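Local coordinates for ATP phosphoribosyltransferase (Methanobacterium thermoautotrophicum, PDB 2VD3), which catalyses the condensation of ATP with 5-phosphoribose 1-diphosphate to phosphoribosyl-ATP, the first step of histidine biosynthesis, and is captured here with the inhibitor histidine bound, at residues V231-V243 with A254-L267. Sequence-based numbering, arbitrary orientation. Where two conformers were deposited one is given.
With HIS (histidine), chain C; IMD (imidazole), chain F.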
loop_
_atom_site.group_PDB
_atom_site.type_symbol
_atom_site.label_atom_id
_atom_site.label_comp_id
_atom_site.label_asym_id
_atom_site.label_seq_id
_atom_site.Cartn_x
_atom_site.Cartn_y
_atom_site.Cartn_z
ATOM N N VAL A 231 -16.124 34.462 40.448
ATOM C CA VAL A 231 -15.320 33.391 39.856
ATOM C C VAL A 231 -15.372 32.095 40.686
ATOM O O VAL A 231 -15.282 31.001 40.123
ATOM C CB VAL A 231 -13.853 33.843 39.619
ATOM C CG1 VAL A 231 -13.018 32.717 39.014
ATOM C CG2 VAL A 231 -13.811 35.074 38.715
ATOM N N ARG A 232 -15.518 32.228 42.009
ATOM C CA ARG A 232 -15.722 31.083 42.917
ATOM C C ARG A 232 -16.946 30.288 42.505
ATOM O O ARG A 232 -16.867 29.079 42.302
ATOM C CB ARG A 232 -15.943 31.539 44.364
ATOM C CG ARG A 232 -14.768 32.173 45.058
ATOM C CD ARG A 232 -15.167 32.667 46.445
ATOM N N ALA A 233 -18.076 30.986 42.390
ATOM C CA ALA A 233 -19.356 30.372 42.035
ATOM C C ALA A 233 -19.370 29.778 40.625
ATOM O O ALA A 233 -20.155 28.874 40.344
ATOM C CB ALA A 233 -20.500 31.377 42.209
ATOM N N LEU A 234 -18.505 30.282 39.745
ATOM C CA LEU A 234 -18.442 29.805 38.361
ATOM C C LEU A 234 -17.509 28.602 38.195
ATOM O O LEU A 234 -17.736 27.740 37.340
ATOM C CB LEU A 234 -18.017 30.932 37.412
ATOM C CG LEU A 234 -18.930 32.146 37.210
ATOM C CD1 LEU A 234 -18.217 33.183 36.363
ATOM C CD2 LEU A 234 -20.280 31.779 36.591
ATOM N N MET A 235 -16.462 28.554 39.016
ATOM C CA MET A 235 -15.471 27.493 38.940
ATOM C C MET A 235 -15.362 26.738 40.263
ATOM O O MET A 235 -14.388 26.930 40.991
ATOM C CB MET A 235 -14.095 28.068 38.579
ATOM C CG MET A 235 -14.018 28.798 37.258
ATOM S SD MET A 235 -12.514 28.351 36.380
ATOM C CE MET A 235 -11.264 29.275 37.247
ATOM N N PRO A 236 -16.336 25.856 40.575
ATOM C CA PRO A 236 -16.197 25.141 41.848
ATOM C C PRO A 236 -15.001 24.182 41.830
ATOM O O PRO A 236 -14.364 23.971 42.857
ATOM C CB PRO A 236 -17.515 24.370 41.977
ATOM C CG PRO A 236 -18.426 24.934 40.927
ATOM C CD PRO A 236 -17.545 25.442 39.845
ATOM N N GLY A 237 -14.695 23.627 40.660
ATOM C CA GLY A 237 -13.599 22.682 40.516
ATOM C C GLY A 237 -13.845 21.428 41.330
ATOM O O GLY A 237 -14.997 21.053 41.582
ATOM N N MET A 238 -12.765 20.782 41.757
ATOM C CA MET A 238 -12.891 19.502 42.439
ATOM C C MET A 238 -13.184 19.637 43.932
ATOM O O MET A 238 -14.106 19.001 44.438
ATOM C CB MET A 238 -11.698 18.593 42.128
ATOM C CG MET A 238 -12.015 17.630 40.991
ATOM S SD MET A 238 -10.613 16.848 40.167
ATOM C CE MET A 238 -11.470 15.647 39.155
ATOM N N THR A 239 -12.414 20.475 44.621
ATOM C CA THR A 239 -12.703 20.846 46.008
ATOM C C THR A 239 -13.055 22.335 46.073
ATOM O O THR A 239 -13.900 22.757 46.865
ATOM C CB THR A 239 -11.496 20.549 46.931
ATOM O OG1 THR A 239 -11.165 19.160 46.844
ATOM C CG2 THR A 239 -11.812 20.882 48.375
ATOM N N GLY A 240 -12.399 23.111 45.218
ATOM C CA GLY A 240 -12.526 24.563 45.165
ATOM C C GLY A 240 -11.391 25.126 44.321
ATOM O O GLY A 240 -10.323 24.502 44.226
ATOM N N PRO A 241 -11.607 26.307 43.706
ATOM C CA PRO A 241 -10.599 26.910 42.832
ATOM C C PRO A 241 -9.323 27.259 43.583
ATOM O O PRO A 241 -9.374 27.670 44.747
ATOM C CB PRO A 241 -11.282 28.189 42.335
ATOM C CG PRO A 241 -12.333 28.486 43.341
ATOM C CD PRO A 241 -12.810 27.148 43.817
ATOM N N THR A 242 -8.188 27.073 42.923
ATOM C CA THR A 242 -6.889 27.424 43.490
ATOM C C THR A 242 -6.580 28.857 43.088
ATOM O O THR A 242 -6.641 29.204 41.901
ATOM C CB THR A 242 -5.769 26.460 43.018
ATOM O OG1 THR A 242 -6.121 25.104 43.326
ATOM C CG2 THR A 242 -4.451 26.786 43.689
ATOM N N VAL A 243 -6.249 29.678 44.087
ATOM C CA VAL A 243 -6.062 31.116 43.914
ATOM C C VAL A 243 -4.640 31.545 44.283
ATOM O O VAL A 243 -4.167 31.263 45.386
ATOM C CB VAL A 243 -7.100 31.904 44.756
ATOM C CG1 VAL A 243 -6.950 33.414 44.559
ATOM C CG2 VAL A 243 -8.509 31.460 44.400
ATOM N N ALA A 254 -4.638 34.854 40.216
ATOM C CA ALA A 254 -4.761 33.814 39.201
ATOM C C ALA A 254 -5.586 32.685 39.797
ATOM O O ALA A 254 -5.354 32.276 40.936
ATOM C CB ALA A 254 -3.397 33.307 38.779
ATOM N N VAL A 255 -6.563 32.201 39.039
ATOM C CA VAL A 255 -7.472 31.184 39.543
ATOM C C VAL A 255 -7.424 29.962 38.638
ATOM O O VAL A 255 -7.582 30.089 37.417
ATOM C CB VAL A 255 -8.924 31.706 39.614
ATOM C CG1 VAL A 255 -9.846 30.653 40.206
ATOM C CG2 VAL A 255 -9.001 32.981 40.427
ATOM N N HIS A 256 -7.170 28.790 39.220
ATOM C CA HIS A 256 -7.160 27.527 38.472
ATOM C C HIS A 256 -8.202 26.536 39.016
ATOM O O HIS A 256 -8.343 26.402 40.231
ATOM C CB HIS A 256 -5.766 26.870 38.502
ATOM C CG HIS A 256 -4.615 27.838 38.474
ATOM N ND1 HIS A 256 -3.463 27.636 39.204
ATOM C CD2 HIS A 256 -4.436 29.005 37.807
ATOM C CE1 HIS A 256 -2.625 28.634 38.988
ATOM N NE2 HIS A 256 -3.192 29.479 38.146
ATOM N N ALA A 257 -8.891 25.836 38.116
ATOM C CA ALA A 257 -9.849 24.802 38.484
ATOM C C ALA A 257 -9.946 23.768 37.376
ATOM O O ALA A 257 -9.825 24.092 36.193
ATOM C CB ALA A 257 -11.208 25.408 38.763
ATOM N N VAL A 258 -10.145 22.517 37.776
ATOM C CA VAL A 258 -10.439 21.440 36.838
ATOM C C VAL A 258 -11.883 21.631 36.374
ATOM O O VAL A 258 -12.788 21.813 37.196
ATOM C CB VAL A 258 -10.271 20.054 37.502
ATOM C CG1 VAL A 258 -10.448 18.935 36.474
ATOM C CG2 VAL A 258 -8.916 19.941 38.197
ATOM N N VAL A 259 -12.094 21.646 35.060
ATOM C CA VAL A 259 -13.446 21.816 34.525
ATOM C C VAL A 259 -13.752 20.778 33.440
ATOM O O VAL A 259 -12.869 20.384 32.684
ATOM C CB VAL A 259 -13.725 23.268 34.019
ATOM C CG1 VAL A 259 -12.935 24.303 34.820
ATOM C CG2 VAL A 259 -13.428 23.413 32.548
ATOM N N ASP A 260 -15.002 20.334 33.376
ATOM C CA ASP A 260 -15.420 19.406 32.341
ATOM C C ASP A 260 -15.690 20.112 31.015
ATOM O O ASP A 260 -16.191 21.232 31.006
ATOM C CB ASP A 260 -16.665 18.634 32.772
ATOM C CG ASP A 260 -16.967 17.481 31.845
ATOM O OD1 ASP A 260 -16.265 16.452 31.928
ATOM O OD2 ASP A 260 -17.885 17.611 31.015
ATOM N N GLU A 261 -15.380 19.436 29.908
ATOM C CA GLU A 261 -15.557 19.983 28.557
ATOM C C GLU A 261 -16.985 20.411 28.202
ATOM O O GLU A 261 -17.165 21.313 27.388
ATOM C CB GLU A 261 -15.029 19.009 27.504
ATOM C CG GLU A 261 -13.504 18.892 27.482
ATOM C CD GLU A 261 -12.835 19.859 26.513
ATOM O OE1 GLU A 261 -12.146 19.373 25.591
ATOM O OE2 GLU A 261 -12.985 21.091 26.669
ATOM N N LYS A 262 -17.981 19.760 28.806
ATOM C CA LYS A 262 -19.384 20.170 28.686
ATOM C C LYS A 262 -19.603 21.598 29.171
ATOM O O LYS A 262 -20.513 22.282 28.706
ATOM C CB LYS A 262 -20.314 19.253 29.500
ATOM C CG LYS A 262 -20.344 17.789 29.084
ATOM C CD LYS A 262 -20.924 16.933 30.214
ATOM C CE LYS A 262 -20.319 15.533 30.224
ATOM N NZ LYS A 262 -20.495 14.859 31.544
ATOM N N GLU A 263 -18.786 22.046 30.120
ATOM C CA GLU A 263 -19.038 23.334 30.748
ATOM C C GLU A 263 -18.169 24.488 30.238
ATOM O O GLU A 263 -18.524 25.643 30.462
ATOM C CB GLU A 263 -19.049 23.217 32.293
ATOM C CG GLU A 263 -17.699 23.333 33.026
ATOM C CD GLU A 263 -17.762 22.836 34.485
ATOM O OE1 GLU A 263 -17.530 21.620 34.730
ATOM O OE2 GLU A 263 -18.021 23.671 35.391
ATOM N N VAL A 264 -17.081 24.196 29.519
ATOM C CA VAL A 264 -16.102 25.241 29.153
ATOM C C VAL A 264 -16.630 26.429 28.314
ATOM O O VAL A 264 -16.289 27.573 28.604
ATOM C CB VAL A 264 -14.747 24.676 28.582
ATOM C CG1 VAL A 264 -14.489 23.277 29.091
ATOM C CG2 VAL A 264 -14.703 24.691 27.067
ATOM N N PHE A 265 -17.460 26.176 27.306
ATOM C CA PHE A 265 -17.980 27.274 26.475
ATOM C C PHE A 265 -18.875 28.250 27.244
ATOM O O PHE A 265 -18.684 29.466 27.154
ATOM C CB PHE A 265 -18.706 26.776 25.217
ATOM C CG PHE A 265 -19.202 27.898 24.324
ATOM C CD1 PHE A 265 -18.300 28.707 23.626
ATOM C CD2 PHE A 265 -20.568 28.149 24.187
ATOM C CE1 PHE A 265 -18.757 29.746 22.803
ATOM C CE2 PHE A 265 -21.031 29.186 23.361
ATOM C CZ PHE A 265 -20.121 29.982 22.669
ATOM N N ASN A 266 -19.847 27.723 27.987
ATOM C CA ASN A 266 -20.690 28.571 28.826
ATOM C C ASN A 266 -19.862 29.272 29.915
ATOM O O ASN A 266 -20.104 30.440 30.232
ATOM C CB ASN A 266 -21.900 27.795 29.394
ATOM C CG ASN A 266 -21.694 27.327 30.830
ATOM O OD1 ASN A 266 -21.802 28.111 31.776
ATOM N ND2 ASN A 266 -21.419 26.038 30.996
ATOM N N LEU A 267 -18.879 28.552 30.461
ATOM C CA LEU A 267 -17.968 29.105 31.455
ATOM C C LEU A 267 -17.171 30.287 30.903
ATOM O O LEU A 267 -17.115 31.328 31.538
ATOM C CB LEU A 267 -17.030 28.028 32.011
ATOM C CG LEU A 267 -16.066 28.461 33.127
ATOM C CD1 LEU A 267 -16.802 28.827 34.424
ATOM C CD2 LEU A 267 -14.963 27.424 33.398
HETATM N N HIS C . -8.003 23.259 43.309
HETATM C CA HIS C . -8.478 22.986 41.911
HETATM C C HIS C . -9.640 22.001 41.902
HETATM O O HIS C . -10.303 21.824 40.882
HETATM C CB HIS C . -7.336 22.446 41.044
HETATM C CG HIS C . -6.661 21.237 41.615
HETATM N ND1 HIS C . -5.348 21.249 42.041
HETATM C CD2 HIS C . -7.115 19.981 41.832
HETATM C CE1 HIS C . -5.024 20.051 42.497
HETATM N NE2 HIS C . -6.081 19.265 42.384
HETATM O OXT HIS C . -9.941 21.352 42.913
HETATM N N1 IMD F . -23.629 23.103 25.255
HETATM C C2 IMD F . -23.429 23.438 26.549
HETATM N N3 IMD F . -22.849 22.391 27.180
HETATM C C4 IMD F . -22.684 21.394 26.285
HETATM C C5 IMD F . -23.178 21.843 25.069
HETATM O O HOH W 1 -15.169 24.220 37.902
#
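Strand pairing, a small hydrophobic core and a histidine site meet where the end of helix 228-234 and the loop leading into strand 242-246 lie along strand 252-260 of the C-terminal domain. The pairing is antiparallel: Thr242 N to His256 O and His256 N to Thr242 O both measure 2.8 Å, each 165° at hydrogen and in the carbonyl plane. On the face bearing Val255, Met235, just past helix 228-234, packs between Val255 of strand 252-260 and Leu267 of helix 264-272. Its CG stands anti to the carbonyl carbon (chi1 -60°), and bends at chi2 and chi3 carry CE to 3.6 Å from Val255 CG1, while SD lies 4.0 Å from Leu267 CD2, the two side chains crossing at about a right angle. Pro241 CB meets the same Val255 methyl. Cut back to an alanine, Met235 would lose SD and CE, which would probably leave a gap between Val255 and Leu267. Beyond this core the loop and both strands hold histidine: Met238 N (2.8 Å) and Val258 N (3.2 Å) both donate to ligand O, whereas Thr242 OG1 and Gly240 O accept from the ligand amino group. Asn222 ND2 and Asp278 O of a second subunit also bond the histidine, consistent with the inter-subunit regulatory site of long-form HisG, built on a ferredoxin-like, GlnB-type domain.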